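PDB 4GPV: putative cell adhesion protein from Bacteroides eggerthii, which probably serves as a FimA-like fimbrial subunit, built into surface pili of a human-microbiome bacterium and likely to take part in cell adhesion. Local coordinates for residues A[117-123]-A[223-228]; A[157-163]-A[245-251]; A[183-189]-A[259-264]; A[295-299]-A[334-338]. All coordinates share one frame; numbering follows the deposited sequence.

Interaction 1 (A[117-123]-A[223-228]); sequences MDNTDNA and TTSTAL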
# COMPACT_ATOMS: atom_id res chain seq x y z
N MSE A 117 8.58 3.86 -3.23
CA MSE A 117 9.36 5.02 -2.83
C MSE A 117 9.82 5.80 -4.03
O MSE A 117 9.96 5.23 -5.13
CB MSE A 117 10.62 4.65 -1.99
CG MSE A 117 10.33 3.77 -0.79
SE MSE A 117 9.36 4.74 0.57
CE MSE A 117 8.57 3.18 1.49
N ASP A 118 10.10 7.10 -3.82
CA ASP A 118 10.62 7.95 -4.87
C ASP A 118 12.11 7.57 -5.13
O ASP A 118 12.59 6.62 -4.51
CB ASP A 118 10.40 9.43 -4.54
CG ASP A 118 11.25 10.03 -3.45
OD1 ASP A 118 12.19 9.35 -2.98
OD2 ASP A 118 11.01 11.21 -3.10
N ASN A 119 12.86 8.30 -6.02
CA ASN A 119 14.24 7.85 -6.30
C ASN A 119 15.27 8.10 -5.17
O ASN A 119 16.43 7.68 -5.31
CB ASN A 119 14.77 8.39 -7.65
CG ASN A 119 14.79 9.89 -7.82
OD1 ASN A 119 14.47 10.65 -6.89
ND2 ASN A 119 15.23 10.34 -9.00
N THR A 120 14.87 8.68 -4.04
CA THR A 120 15.78 8.80 -2.90
C THR A 120 15.72 7.51 -2.07
O THR A 120 16.55 7.32 -1.18
CB THR A 120 15.42 9.99 -1.98
OG1 THR A 120 14.18 9.69 -1.31
CG2 THR A 120 15.37 11.33 -2.72
N ASP A 121 14.66 6.68 -2.30
CA ASP A 121 14.32 5.42 -1.59
C ASP A 121 13.77 5.66 -0.18
O ASP A 121 13.33 4.71 0.46
CB ASP A 121 15.53 4.46 -1.49
CG ASP A 121 16.11 4.01 -2.81
OD1 ASP A 121 15.33 3.73 -3.74
OD2 ASP A 121 17.35 3.86 -2.89
N ASN A 122 13.74 6.91 0.29
CA ASN A 122 13.37 7.23 1.67
C ASN A 122 12.10 8.07 1.81
O ASN A 122 11.77 8.48 2.92
CB ASN A 122 14.53 7.98 2.34
CG ASN A 122 15.71 7.10 2.60
OD1 ASN A 122 15.61 6.03 3.19
ND2 ASN A 122 16.89 7.58 2.23
N ALA A 123 11.43 8.34 0.71
CA ALA A 123 10.15 9.08 0.75
C ALA A 123 9.13 8.28 -0.05
O ALA A 123 9.47 7.82 -1.12
CB ALA A 123 10.32 10.48 0.19
N THR A 223 15.95 -2.80 -0.19
CA THR A 223 16.47 -1.44 -0.02
C THR A 223 15.92 -0.87 1.29
O THR A 223 14.73 -1.01 1.57
CB THR A 223 16.08 -0.56 -1.23
OG1 THR A 223 16.64 -1.15 -2.41
CG2 THR A 223 16.58 0.89 -1.10
N THR A 224 16.77 -0.21 2.10
CA THR A 224 16.27 0.40 3.34
C THR A 224 15.54 1.71 2.99
O THR A 224 15.89 2.40 2.03
CB THR A 224 17.38 0.66 4.36
OG1 THR A 224 18.34 1.59 3.83
CG2 THR A 224 18.04 -0.61 4.83
N SER A 225 14.51 2.00 3.78
CA SER A 225 13.72 3.22 3.64
C SER A 225 13.39 3.76 5.01
O SER A 225 12.72 3.08 5.80
CB SER A 225 12.43 2.95 2.87
OG SER A 225 11.69 4.16 2.85
N THR A 226 13.76 5.03 5.26
CA THR A 226 13.43 5.66 6.54
C THR A 226 11.93 5.93 6.63
O THR A 226 11.43 6.09 7.73
CB THR A 226 14.22 6.96 6.76
OG1 THR A 226 13.91 7.84 5.69
CG2 THR A 226 15.72 6.73 6.86
N ALA A 227 11.21 5.94 5.51
CA ALA A 227 9.75 6.13 5.53
C ALA A 227 9.04 4.95 6.20
O ALA A 227 7.84 5.03 6.49
CB ALA A 227 9.22 6.30 4.12
N LEU A 228 9.75 3.82 6.38
CA LEU A 228 9.15 2.61 6.97
C LEU A 228 9.57 2.40 8.44
O LEU A 228 9.49 1.30 8.97
CB LEU A 228 9.47 1.38 6.12
CG LEU A 228 8.92 1.41 4.70
CD1 LEU A 228 9.32 0.16 3.95
CD2 LEU A 228 7.39 1.68 4.66
O HOH W 1 16.56 0.83 -4.86
O HOH W 2 17.45 4.20 4.39
O HOH W 3 11.69 9.36 5.89

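Interaction 2 (A[157-163]-A[245-251]); sequences AAKIQLI and VFNHFYT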
# COMPACT_ATOMS: atom_id res chain seq x y z
N ALA A 157 -2.47 0.80 -3.49
CA ALA A 157 -1.84 0.35 -2.25
C ALA A 157 -2.82 -0.34 -1.28
O ALA A 157 -4.04 -0.36 -1.48
CB ALA A 157 -1.20 1.54 -1.55
N ALA A 158 -2.25 -0.86 -0.19
CA ALA A 158 -2.92 -1.35 1.01
C ALA A 158 -2.50 -0.43 2.15
O ALA A 158 -1.45 0.23 2.07
CB ALA A 158 -2.49 -2.80 1.30
N LYS A 159 -3.26 -0.42 3.22
CA LYS A 159 -2.95 0.38 4.39
C LYS A 159 -2.83 -0.55 5.60
O LYS A 159 -3.65 -1.46 5.76
CB LYS A 159 -4.09 1.40 4.60
CG LYS A 159 -3.86 2.36 5.76
CD LYS A 159 -4.95 3.45 5.74
CE LYS A 159 -6.02 3.30 6.75
NZ LYS A 159 -7.02 4.40 6.65
N ILE A 160 -1.81 -0.31 6.43
CA ILE A 160 -1.61 -1.12 7.66
C ILE A 160 -1.61 -0.17 8.84
O ILE A 160 -0.78 0.72 8.87
CB ILE A 160 -0.29 -1.94 7.58
CG1 ILE A 160 -0.32 -2.93 6.38
CG2 ILE A 160 -0.05 -2.72 8.92
CD1 ILE A 160 1.06 -3.53 6.06
N GLN A 161 -2.51 -0.38 9.83
CA GLN A 161 -2.57 0.46 11.03
C GLN A 161 -2.12 -0.36 12.22
O GLN A 161 -2.47 -1.53 12.31
CB GLN A 161 -4.01 0.95 11.30
CG GLN A 161 -4.42 2.09 10.38
CD GLN A 161 -5.88 2.42 10.53
OE1 GLN A 161 -6.76 1.71 10.04
NE2 GLN A 161 -6.16 3.51 11.22
N LEU A 162 -1.43 0.28 13.19
CA LEU A 162 -0.98 -0.41 14.39
C LEU A 162 -1.61 0.19 15.64
O LEU A 162 -1.56 1.41 15.84
CB LEU A 162 0.57 -0.33 14.48
CG LEU A 162 1.21 -0.85 15.75
CD1 LEU A 162 0.94 -2.36 15.93
CD2 LEU A 162 2.71 -0.54 15.79
N ILE A 163 -2.20 -0.69 16.47
CA ILE A 163 -2.75 -0.38 17.80
C ILE A 163 -1.89 -1.14 18.82
O ILE A 163 -1.84 -2.37 18.75
CB ILE A 163 -4.26 -0.74 17.91
CG1 ILE A 163 -5.11 0.10 16.94
CG2 ILE A 163 -4.79 -0.59 19.35
CD1 ILE A 163 -6.52 -0.41 16.78
N VAL A 245 -4.93 4.35 17.47
CA VAL A 245 -3.95 3.92 16.48
C VAL A 245 -2.64 4.71 16.69
O VAL A 245 -2.67 5.95 16.79
CB VAL A 245 -4.53 4.10 15.05
CG1 VAL A 245 -3.46 3.93 13.96
CG2 VAL A 245 -5.71 3.16 14.80
N PHE A 246 -1.51 4.01 16.73
CA PHE A 246 -0.21 4.67 16.89
C PHE A 246 0.28 5.26 15.56
O PHE A 246 0.80 6.38 15.52
CB PHE A 246 0.85 3.68 17.42
CG PHE A 246 2.24 4.28 17.43
CD1 PHE A 246 2.57 5.31 18.32
CD2 PHE A 246 3.21 3.85 16.53
CE1 PHE A 246 3.85 5.88 18.31
CE2 PHE A 246 4.48 4.46 16.50
CZ PHE A 246 4.79 5.46 17.39
N ASN A 247 0.21 4.46 14.48
CA ASN A 247 0.65 4.93 13.16
C ASN A 247 0.02 4.06 12.08
O ASN A 247 -0.65 3.06 12.38
CB ASN A 247 2.20 4.92 13.06
CG ASN A 247 2.83 3.53 12.90
OD1 ASN A 247 2.31 2.51 13.36
ND2 ASN A 247 3.94 3.45 12.19
N HIS A 248 0.32 4.38 10.83
CA HIS A 248 -0.09 3.56 9.71
C HIS A 248 0.99 3.65 8.64
O HIS A 248 1.75 4.62 8.61
CB HIS A 248 -1.47 4.00 9.18
CG HIS A 248 -1.48 5.35 8.54
ND1 HIS A 248 -1.67 6.48 9.29
CD2 HIS A 248 -1.29 5.69 7.24
CE1 HIS A 248 -1.60 7.49 8.43
NE2 HIS A 248 -1.36 7.06 7.19
N PHE A 249 1.04 2.63 7.78
CA PHE A 249 1.93 2.60 6.62
C PHE A 249 1.13 2.27 5.39
O PHE A 249 0.14 1.53 5.49
CB PHE A 249 3.04 1.53 6.79
CG PHE A 249 4.05 1.78 7.88
CD1 PHE A 249 4.97 2.83 7.77
CD2 PHE A 249 4.16 0.92 8.96
CE1 PHE A 249 5.92 3.05 8.77
CE2 PHE A 249 5.14 1.11 9.93
CZ PHE A 249 6.01 2.17 9.84
N TYR A 250 1.54 2.80 4.25
CA TYR A 250 0.99 2.38 2.96
C TYR A 250 1.98 1.43 2.36
O TYR A 250 3.20 1.68 2.44
CB TYR A 250 0.78 3.58 2.00
CG TYR A 250 -0.12 4.63 2.58
CD1 TYR A 250 -1.47 4.35 2.82
CD2 TYR A 250 0.36 5.88 2.93
CE1 TYR A 250 -2.31 5.31 3.40
CE2 TYR A 250 -0.47 6.86 3.47
CZ TYR A 250 -1.80 6.56 3.72
OH TYR A 250 -2.58 7.53 4.29
N THR A 251 1.50 0.37 1.71
CA THR A 251 2.45 -0.57 1.10
C THR A 251 1.80 -1.20 -0.11
O THR A 251 0.61 -1.01 -0.32
CB THR A 251 2.90 -1.63 2.15
OG1 THR A 251 4.00 -2.39 1.60
CG2 THR A 251 1.77 -2.60 2.54
O HOH W 4 1.29 0.49 11.21

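Interaction 3 (A[183-189]-A[259-264]); sequences AVLLFAG and QPTILA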
# COMPACT_ATOMS: atom_id res chain seq x y z
N ALA A 183 8.14 1.81 15.37
CA ALA A 183 7.22 0.92 14.71
C ALA A 183 7.77 0.83 13.29
O ALA A 183 8.00 1.87 12.64
CB ALA A 183 5.79 1.47 14.72
N VAL A 184 8.08 -0.39 12.84
CA VAL A 184 8.74 -0.56 11.54
C VAL A 184 7.97 -1.51 10.61
O VAL A 184 7.28 -2.40 11.08
CB VAL A 184 10.22 -1.06 11.71
CG1 VAL A 184 11.10 -0.05 12.47
CG2 VAL A 184 10.29 -2.45 12.36
N LEU A 185 8.09 -1.28 9.31
CA LEU A 185 7.53 -2.18 8.32
C LEU A 185 8.70 -2.81 7.63
O LEU A 185 9.54 -2.11 7.09
CB LEU A 185 6.57 -1.48 7.32
CG LEU A 185 5.69 -2.44 6.50
CD1 LEU A 185 4.67 -3.21 7.43
CD2 LEU A 185 4.91 -1.66 5.41
N LEU A 186 8.74 -4.13 7.63
CA LEU A 186 9.84 -4.85 6.99
C LEU A 186 9.33 -5.50 5.74
O LEU A 186 8.23 -6.08 5.75
CB LEU A 186 10.45 -5.92 7.96
CG LEU A 186 10.74 -5.48 9.41
CD1 LEU A 186 11.35 -6.67 10.22
CD2 LEU A 186 11.68 -4.24 9.44
N PHE A 187 10.10 -5.39 4.63
CA PHE A 187 9.76 -6.05 3.37
C PHE A 187 8.42 -5.61 2.83
O PHE A 187 7.58 -6.43 2.49
CB PHE A 187 9.81 -7.59 3.50
CG PHE A 187 11.10 -8.02 4.15
CD1 PHE A 187 12.32 -7.72 3.56
CD2 PHE A 187 11.10 -8.61 5.40
CE1 PHE A 187 13.52 -8.02 4.20
CE2 PHE A 187 12.29 -8.92 6.05
CZ PHE A 187 13.50 -8.62 5.44
N ALA A 188 8.28 -4.29 2.67
CA ALA A 188 7.16 -3.70 1.94
C ALA A 188 7.38 -4.01 0.46
O ALA A 188 8.49 -3.76 -0.02
CB ALA A 188 7.17 -2.19 2.16
N GLY A 189 6.38 -4.51 -0.25
CA GLY A 189 6.53 -4.79 -1.68
C GLY A 189 6.89 -3.52 -2.45
O GLY A 189 6.26 -2.47 -2.26
N GLN A 259 9.08 -13.18 0.05
CA GLN A 259 9.34 -12.77 1.43
C GLN A 259 8.11 -12.08 1.93
O GLN A 259 7.75 -11.07 1.32
CB GLN A 259 10.56 -11.82 1.53
CG GLN A 259 10.75 -11.18 2.93
CD GLN A 259 10.94 -12.17 4.08
OE1 GLN A 259 11.77 -13.08 4.03
NE2 GLN A 259 10.20 -12.00 5.17
N PRO A 260 7.48 -12.52 3.05
CA PRO A 260 6.30 -11.78 3.51
C PRO A 260 6.64 -10.45 4.14
O PRO A 260 7.72 -10.27 4.68
CB PRO A 260 5.71 -12.69 4.58
CG PRO A 260 6.88 -13.50 5.07
CD PRO A 260 7.71 -13.73 3.86
N THR A 261 5.67 -9.55 4.12
CA THR A 261 5.77 -8.27 4.79
C THR A 261 5.63 -8.54 6.30
O THR A 261 4.89 -9.45 6.71
CB THR A 261 4.70 -7.32 4.25
OG1 THR A 261 4.98 -7.04 2.85
CG2 THR A 261 4.63 -5.99 5.00
N ILE A 262 6.33 -7.75 7.13
CA ILE A 262 6.30 -7.91 8.59
C ILE A 262 6.10 -6.54 9.23
O ILE A 262 6.82 -5.60 8.90
CB ILE A 262 7.62 -8.56 9.14
CG1 ILE A 262 8.03 -9.85 8.40
CG2 ILE A 262 7.56 -8.71 10.72
CD1 ILE A 262 9.41 -10.35 8.70
N LEU A 263 5.15 -6.44 10.15
CA LEU A 263 4.98 -5.22 10.95
C LEU A 263 5.55 -5.50 12.32
O LEU A 263 5.28 -6.56 12.87
CB LEU A 263 3.50 -4.79 11.06
CG LEU A 263 3.22 -3.57 11.98
CD1 LEU A 263 3.79 -2.27 11.39
CD2 LEU A 263 1.74 -3.45 12.26
N ALA A 264 6.41 -4.60 12.87
CA ALA A 264 6.94 -4.87 14.19
C ALA A 264 7.17 -3.61 15.00
O ALA A 264 7.34 -2.51 14.46
CB ALA A 264 8.29 -5.60 14.07
O HOH W 5 3.84 -5.12 1.23

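Interaction 4 (A[295-299]-A[334-338]); sequences PGKSY and TAAQW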
# COMPACT_ATOMS: atom_id res chain seq x y z
N PRO A 295 -3.84 -5.36 -2.42
CA PRO A 295 -4.17 -3.95 -2.70
C PRO A 295 -5.61 -3.68 -2.33
O PRO A 295 -6.43 -4.60 -2.39
CB PRO A 295 -4.01 -3.82 -4.22
CG PRO A 295 -3.53 -5.09 -4.71
CD PRO A 295 -3.51 -6.11 -3.65
N GLY A 296 -5.92 -2.45 -1.95
CA GLY A 296 -7.31 -2.09 -1.66
C GLY A 296 -7.86 -2.68 -0.37
O GLY A 296 -9.08 -2.75 -0.21
N LYS A 297 -6.98 -3.13 0.52
CA LYS A 297 -7.41 -3.62 1.84
C LYS A 297 -6.75 -2.78 2.91
O LYS A 297 -5.64 -2.27 2.72
CB LYS A 297 -7.05 -5.11 2.03
CG LYS A 297 -7.80 -6.03 1.05
CD LYS A 297 -8.83 -6.90 1.73
CE LYS A 297 -9.57 -7.74 0.71
NZ LYS A 297 -9.66 -9.17 1.11
N SER A 298 -7.43 -2.67 4.05
CA SER A 298 -6.99 -1.88 5.18
C SER A 298 -6.85 -2.84 6.37
O SER A 298 -7.84 -3.42 6.78
CB SER A 298 -8.01 -0.77 5.44
OG SER A 298 -7.72 -0.06 6.64
N TYR A 299 -5.62 -3.04 6.87
CA TYR A 299 -5.37 -4.01 7.94
C TYR A 299 -5.19 -3.29 9.25
O TYR A 299 -4.43 -2.32 9.33
CB TYR A 299 -4.07 -4.83 7.65
CG TYR A 299 -4.17 -5.59 6.34
CD1 TYR A 299 -3.85 -4.98 5.14
CD2 TYR A 299 -4.70 -6.88 6.30
CE1 TYR A 299 -4.00 -5.65 3.92
CE2 TYR A 299 -4.85 -7.56 5.09
CZ TYR A 299 -4.50 -6.93 3.90
OH TYR A 299 -4.69 -7.52 2.68
N THR A 334 -7.05 -7.84 11.56
CA THR A 334 -8.31 -7.84 10.84
C THR A 334 -8.10 -7.10 9.53
O THR A 334 -7.25 -6.19 9.45
CB THR A 334 -9.49 -7.29 11.64
OG1 THR A 334 -9.25 -5.93 11.97
CG2 THR A 334 -9.82 -8.15 12.88
N ALA A 335 -8.84 -7.50 8.50
CA ALA A 335 -8.73 -6.89 7.19
C ALA A 335 -10.08 -6.33 6.81
O ALA A 335 -11.08 -7.01 6.99
CB ALA A 335 -8.29 -7.91 6.16
N ALA A 336 -10.11 -5.11 6.29
CA ALA A 336 -11.34 -4.51 5.81
C ALA A 336 -11.13 -4.04 4.39
O ALA A 336 -9.98 -3.84 3.95
CB ALA A 336 -11.75 -3.34 6.71
N GLN A 337 -12.22 -3.92 3.63
CA GLN A 337 -12.10 -3.35 2.30
C GLN A 337 -11.71 -1.89 2.46
O GLN A 337 -12.33 -1.19 3.27
CB GLN A 337 -13.44 -3.47 1.54
CG GLN A 337 -13.86 -4.91 1.23
CD GLN A 337 -12.94 -5.70 0.31
OE1 GLN A 337 -12.84 -6.92 0.42
NE2 GLN A 337 -12.27 -5.06 -0.64
N TRP A 338 -10.67 -1.44 1.75
CA TRP A 338 -10.26 -0.04 1.79
C TRP A 338 -10.93 0.64 0.60
O TRP A 338 -10.58 0.38 -0.54
CB TRP A 338 -8.72 0.07 1.75
CG TRP A 338 -8.18 1.44 2.05
CD1 TRP A 338 -8.74 2.40 2.84
CD2 TRP A 338 -6.87 1.91 1.71
NE1 TRP A 338 -7.92 3.50 2.89
CE2 TRP A 338 -6.75 3.22 2.23
CE3 TRP A 338 -5.81 1.40 0.92
CZ2 TRP A 338 -5.61 4.01 2.04
CZ3 TRP A 338 -4.69 2.19 0.71
CH2 TRP A 338 -4.58 3.47 1.29

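Interaction 1 (A[117-123]-A[223-228])
Two flat groups of the loop 117-123, the Asn122 amide and the Asp121 carboxylate, meet the segment 223-228. Asn122 OD1 accepts the backbone N-H of Thr226 at 3.0 Å. The bond is fairly straight (161°), with the donor tilted modestly from the carbonyl plane. A water that also bonds to Thr224 OG1 donates to the same OD1, so two donors hold the amide oxygen. Thr226 OG1 lies near the base of this amide, 3.4 Å from Asn122 CB. The Asp121 carboxylate meets a methyl instead: Thr223 CG2 is 3.6 Å from Asp121 OD2, and the two side chains cross at about a right angle.

Ser225 OG donates to Asp121 O at 3.0 Å, in the carbonyl plane and on a lone pair. Its hydroxyl stands opposite its own backbone N (chi1 177°) and also accepts from Ala227 N. Met117, present as selenomethionine, packs against Ser225 and Leu228. Its SE is 3.3 Å from Ser225 OG, and its CE rests 3.7 Å from Leu228 CG. Tyr208 of strand 207-209 touches Met117, Asp121, Thr223 and Leu228.

The loop has its own bracing. Asp118 OD1 takes both the N-H and the hydroxyl of Thr120, and Thr120 OG1 takes the N-H of Asn122. This is a type I beta turn from Asp118 to Asp121, carrying an Asx turn and an ST turn, set against a second ST turn at Ser225.

Interaction 2 (A[157-163]-A[245-251])
This contact is an antiparallel strand pair in the larger sheet of the chain, within the FimA-like C-terminal family region (transthyretin clan). Strands 158-163 and 247-251 run at 159° to each other. Ala158 with Thr251 and Ile160 with Phe249 are hydrogen-bonded pairs; Ile160 N reaches Phe249 O at 2.8 Å. At the other end of the pairing, Phe246 N bonds to Leu162 O at 2.7 Å.

Lys159, Gln161, His248 and Tyr250 share one face. Lys159 runs alongside Tyr250, pointing the same way, with CD 4.0 Å from Tyr250 CE1. Gln161 CG touches His248 CB at 3.7 Å, and the Gln161 amide stands almost perpendicular to the imidazole (86°). The Gln161 NE2 end lies against a methyl, 3.6 Å from Val245 CG2.

The other face carries Ala158, Ile160, Phe249 and Thr251. Here Ile160 CD1 meets Thr251 CG2 at 3.7 Å. Asn247 turns its amide toward Leu162 (chi1 75°), which brings OD1 to 3.5 Å from Leu162 CB. Asn247 ND2 bonds to Asp230. Leu263 of strand 262-271 packs on Ile160, Leu162 and Phe249.

The two faces thus differ in chemistry. The Ile160 face is largely apolar and packs against the second sheet. On the other, the buried Lys159 forms salt bridges with Glu43 and Asp41, which probably keep its amine charged.

Interaction 3 (A[183-189]-A[259-264])
Phe187 and Gln259 make the closest side-chain packing here. Gln259 CG sits over one face of the Phe187 ring, 3.8 Å from its centroid and 26° off the normal, a CH-pi contact offset toward the rim. The ring and the Gln259 amide are inclined at 45°, with NE2 3.5 Å from Phe187 CD2. At the ring edge, Ile262 CD1 approaches Phe187 CD2 at 4.1 Å. The neighbouring Thr261 OG1 donates a short bond, 2.7 Å, to Phe187 O. Its methyl CG2 meets Leu185 CD1 at 3.7 Å.

Several things position these groups. Gln259 turns back at chi2 (59°), and its NE2 donates to Pro260 O at 3.1 Å, which helps hold the amide beside the ring. Thr261 OG1 is gripped by three bonds in all. Besides its own donation, it accepts from Asn254 ND2 and from a water that also takes the N-H of Gly189. Phe187 itself has positive phi and psi. With Ala188 it faces Tyr208 in a G1 beta bulge, which interrupts strand 176-193.

Before the bulge the pairing is regular and antiparallel. Val184 with Ala264 and Leu186 with Ile262 are hydrogen-bonded pairs; Leu186 N to Ile262 O is 2.7 Å. Leu185 and Leu263 face the larger sheet, where they touch Ile160 of strand 146-169. On the opposite face, Ile262 and Ala264 touch Pro281 of strand 274-283. Along its other edge, strand 176-193 bonds to strands 207-209 and 229-231.

Interaction 4 (A[295-299]-A[334-338])
The Tyr299 ring lies obliquely against Ala335, with CE2 3.6 Å from Ala335 CB. Its hydroxyl bonds to the backbone N of Glu294. Lys297 and Gln337 form a non-hydrogen-bonded pair whose CB directions diverge, yet the two chains then bend to lie side by side. Lys297 CE comes to 3.4 Å from Gln337 OE1. That contact is packing: the charged end of Lys297 pairs with Glu294. Ser298 CB meets Trp338 CB at 3.9 Å. With chi1 at -169°, Trp338 sends its indole beyond the contact to stack on Phe155. Its NE1 bonds to Glu43, while Ser298 OG bonds to Asp41.

The backbones form an antiparallel pair. Ser298 N donates to Ala336 O at 2.8 Å, and Ala336 N returns a bond to Ser298 O. Further along, Trp338 N bonds to Gly296 O at 2.8 Å, but from 45° above the carbonyl plane.

Strand 297-306 is flanked by strand 329-343 here and by strand 146-169 on its other edge, with which it runs parallel. Strand 329-343 in turn pairs in parallel with strand 40-46.

Interactions 2 and 4 belong to one sheet, with centres about 10 Å apart. Strand 146-169 joins them: Lys159 O lies 2.8 Å from Tyr299 N, a probable hydrogen bond. Lys159, Ser298 and Trp338 all turn to Asp41 or Glu43. Interaction 3 belongs to the second sheet, its centre about 11 Å from that of interaction 2, and the two pack together. Interaction 1 reaches the same sheet as interaction 3: Leu228 O lies 3.0 Å from Leu185 N, a probable hydrogen bond. It also touches interaction 2, Ala227 O being 3.6 Å from Phe249 CE1. The centres of interactions 1 and 4 are about 23 Å apart. A Tris molecule, probably from crystallisation, bonds to His248 O.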